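Local coordinates for glutathione S-transferase (Rhodospirillum rubrum F11, PDB 4O7H), which probably catalyses the conjugation of glutathione, through its thiol, to electrophilic substrates, at residues A[18-22]-A[23-27]. Residues are numbered along the deposited sequence; the frame is centred on the assembly and turned at random.
Sequences VALAE and KRLDY
Leu25 N donates to Leu20 O and Arg24 N to Ala21 O, the two bonds of a Schellman motif that closes helix 11-22 in the thioredoxin-like N-terminal domain. Arg24 has positive phi (58°), which reverses the chain so that Leu25 N reaches Leu20 O at 2.9 Å in a nearly straight bond (168°). The second bond of the motif, Arg24 N to Ala21 O, measures 3.0 Å. Leu20 CD2 meets Leu25 CD1 at 3.9 Å, the two side chains crossing at about a right angle. The other branch, Leu20 CD1, sits over one face of the Tyr27 ring, 3.8 Å from its centroid, a CH-pi contact. Tyr27 CG lies between the backbone N and the carbonyl carbon (chi1 72°), bringing the ring back to the helix, where its OH is hydrogen-bonded to Arg17 NE. With an alanine in place of Tyr27, Leu20 CD1 is likely to lose the ring face it lies against, and Arg17 NE its hydroxyl partner. Further out, Leu71 of helix 64-74 packs on Leu20 and Leu25, while Glu22 OE1 forms a salt bridge with Arg197 and OE2 a hydrogen bond with Ser199 OG. Bent at chi2, the Arg24 chain lays its guanidinium edge against the helix end, NH2 donating to Glu22 O at 2.8 Å.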
ATOM      1  N   VAL A  18      13.188  -2.323  11.968  1.00  8.76           N
ATOM      2  CA  VAL A  18      14.478  -2.068  11.302  1.00  8.70           C
ATOM      3  C   VAL A  18      14.703  -0.575  11.109  1.00  9.45           C
ATOM      4  O   VAL A  18      15.821  -0.048  11.382  1.00  9.19           O
ATOM      5  CB  VAL A  18      14.616  -2.874  10.009  1.00  8.90           C
ATOM      6  CG1 VAL A  18      15.915  -2.479   9.268  1.00  8.71           C
ATOM      7  CG2 VAL A  18      14.521  -4.376  10.272  1.00  9.50           C
ATOM      8  N   ALA A  19      13.669   0.144  10.677  1.00  8.77           N
ATOM      9  CA  ALA A  19      13.773   1.599  10.458  1.00  9.56           C
ATOM     10  C   ALA A  19      14.104   2.362  11.753  1.00  9.73           C
ATOM     11  O   ALA A  19      14.952   3.240  11.772  1.00 11.09           O
ATOM     12  CB  ALA A  19      12.480   2.117   9.841  1.00  9.50           C
ATOM     13  N   LEU A  20      13.420   2.031  12.849  1.00  9.58           N
ATOM     14  CA  LEU A  20      13.649   2.678  14.107  1.00  9.60           C
ATOM     15  C   LEU A  20      15.136   2.508  14.513  1.00 10.33           C
ATOM     16  O   LEU A  20      15.798   3.462  14.954  1.00 10.55           O
ATOM     17  CB  LEU A  20      12.728   2.045  15.153  1.00  9.62           C
ATOM     18  CG  LEU A  20      11.266   2.522  15.076  1.00  9.61           C
ATOM     19  CD1 LEU A  20      10.408   1.578  15.916  1.00  9.92           C
ATOM     20  CD2 LEU A  20      11.102   3.969  15.519  1.00 10.67           C
ATOM     21  N   ALA A  21      15.643   1.290  14.360  1.00  9.66           N
ATOM     22  CA  ALA A  21      17.043   0.980  14.703  1.00 10.97           C
ATOM     23  C   ALA A  21      18.029   1.729  13.774  1.00 11.41           C
ATOM     24  O   ALA A  21      19.054   2.244  14.223  1.00 12.22           O
ATOM     25  CB  ALA A  21      17.297  -0.506  14.690  1.00 11.00           C
ATOM     26  N   GLU A  22      17.736   1.769  12.479  1.00 12.19           N
ATOM     27  CA  GLU A  22      18.576   2.494  11.521  1.00 12.01           C
ATOM     28  C   GLU A  22      18.632   3.969  11.889  1.00 12.63           C
ATOM     29  O   GLU A  22      19.695   4.601  11.762  1.00 14.09           O
ATOM     30  CB  GLU A  22      18.032   2.347  10.112  1.00 12.41           C
ATOM     31  CG  GLU A  22      18.325   0.985   9.482  1.00 12.57           C
ATOM     32  CD  GLU A  22      19.777   0.724   9.182  1.00 13.64           C
ATOM     33  OE1 GLU A  22      20.477   1.696   8.790  1.00 15.51           O
ATOM     34  OE2 GLU A  22      20.223  -0.441   9.331  1.00 11.47           O
ATOM     35  N   LYS A  23      17.536   4.502  12.445  1.00 11.89           N
ATOM     36  CA  LYS A  23      17.474   5.932  12.845  1.00 13.19           C
ATOM     37  C   LYS A  23      17.974   6.147  14.275  1.00 13.07           C
ATOM     38  O   LYS A  23      17.920   7.252  14.799  1.00 13.68           O
ATOM     39  CB  LYS A  23      16.077   6.468  12.653  1.00 14.55           C
ATOM     40  CG  LYS A  23      15.791   6.631  11.159  1.00 16.40           C
ATOM     41  CD  LYS A  23      14.482   7.294  10.868  1.00 19.71           C
ATOM     42  CE  LYS A  23      14.383   7.631   9.401  1.00 18.90           C
ATOM     43  NZ  LYS A  23      15.051   8.895   9.026  1.00 17.55           N
ATOM     44  N   ARG A  24      18.457   5.084  14.895  1.00 13.46           N
ATOM     45  CA  ARG A  24      18.979   5.151  16.270  1.00 14.49           C
ATOM     46  C   ARG A  24      17.922   5.656  17.271  1.00 16.73           C
ATOM     47  O   ARG A  24      18.200   6.449  18.198  1.00 17.21           O
ATOM     48  CB  ARG A  24      20.214   6.015  16.314  1.00 15.46           C
ATOM     49  CG  ARG A  24      21.459   5.242  15.950  1.00 16.82           C
ATOM     50  CD  ARG A  24      21.548   4.786  14.518  1.00 16.79           C
ATOM     51  NE  ARG A  24      22.871   4.185  14.188  1.00 17.43           N
ATOM     52  CZ  ARG A  24      23.248   3.868  12.952  1.00 19.59           C
ATOM     53  NH1 ARG A  24      24.474   3.374  12.698  1.00 20.49           N
ATOM     54  NH2 ARG A  24      22.394   4.011  11.955  1.00 19.03           N
ATOM     55  N   LEU A  25      16.686   5.210  17.074  1.00 15.07           N
ATOM     56  CA  LEU A  25      15.580   5.587  17.920  1.00 16.28           C
ATOM     57  C   LEU A  25      15.257   4.482  18.863  1.00 17.09           C
ATOM     58  O   LEU A  25      14.895   3.371  18.447  1.00 20.21           O
ATOM     59  CB  LEU A  25      14.349   5.950  17.065  1.00 16.36           C
ATOM     60  CG  LEU A  25      14.575   7.044  16.052  1.00 18.36           C
ATOM     61  CD1 LEU A  25      13.356   7.178  15.165  1.00 21.46           C
ATOM     62  CD2 LEU A  25      14.802   8.359  16.816  1.00 19.21           C
ATOM     63  N   ASP A  26      15.330   4.761  20.152  1.00 17.18           N
ATOM     64  CA  ASP A  26      15.006   3.758  21.128  1.00 19.02           C
ATOM     65  C   ASP A  26      13.469   3.543  21.166  1.00 16.82           C
ATOM     66  O   ASP A  26      12.717   4.465  20.960  1.00 19.25           O
ATOM     67  CB  ASP A  26      15.479   4.217  22.502  1.00 22.09           C
ATOM     68  CG  ASP A  26      16.999   4.374  22.574  1.00 26.23           C
ATOM     69  OD1 ASP A  26      17.724   3.589  21.928  1.00 32.14           O
ATOM     70  OD2 ASP A  26      17.451   5.294  23.285  1.00 33.07           O
ATOM     71  N   TYR A  27      13.058   2.333  21.447  1.00 16.47           N
ATOM     72  CA  TYR A  27      11.659   2.018  21.596  1.00 15.42           C
ATOM     73  C   TYR A  27      11.446   0.744  22.381  1.00 16.36           C
ATOM     74  O   TYR A  27      12.297  -0.154  22.412  1.00 16.96           O
ATOM     75  CB  TYR A  27      10.941   1.915  20.223  1.00 14.85           C
ATOM     76  CG  TYR A  27      11.339   0.690  19.478  1.00 14.67           C
ATOM     77  CD1 TYR A  27      12.569   0.624  18.800  1.00 13.94           C
ATOM     78  CD2 TYR A  27      10.534  -0.467  19.473  1.00 13.64           C
ATOM     79  CE1 TYR A  27      12.932  -0.520  18.116  1.00 14.55           C
ATOM     80  CE2 TYR A  27      10.902  -1.610  18.804  1.00 14.83           C
ATOM     81  CZ  TYR A  27      12.101  -1.653  18.130  1.00 13.79           C
ATOM     82  OH  TYR A  27      12.441  -2.796  17.492  1.00 14.78           O
TER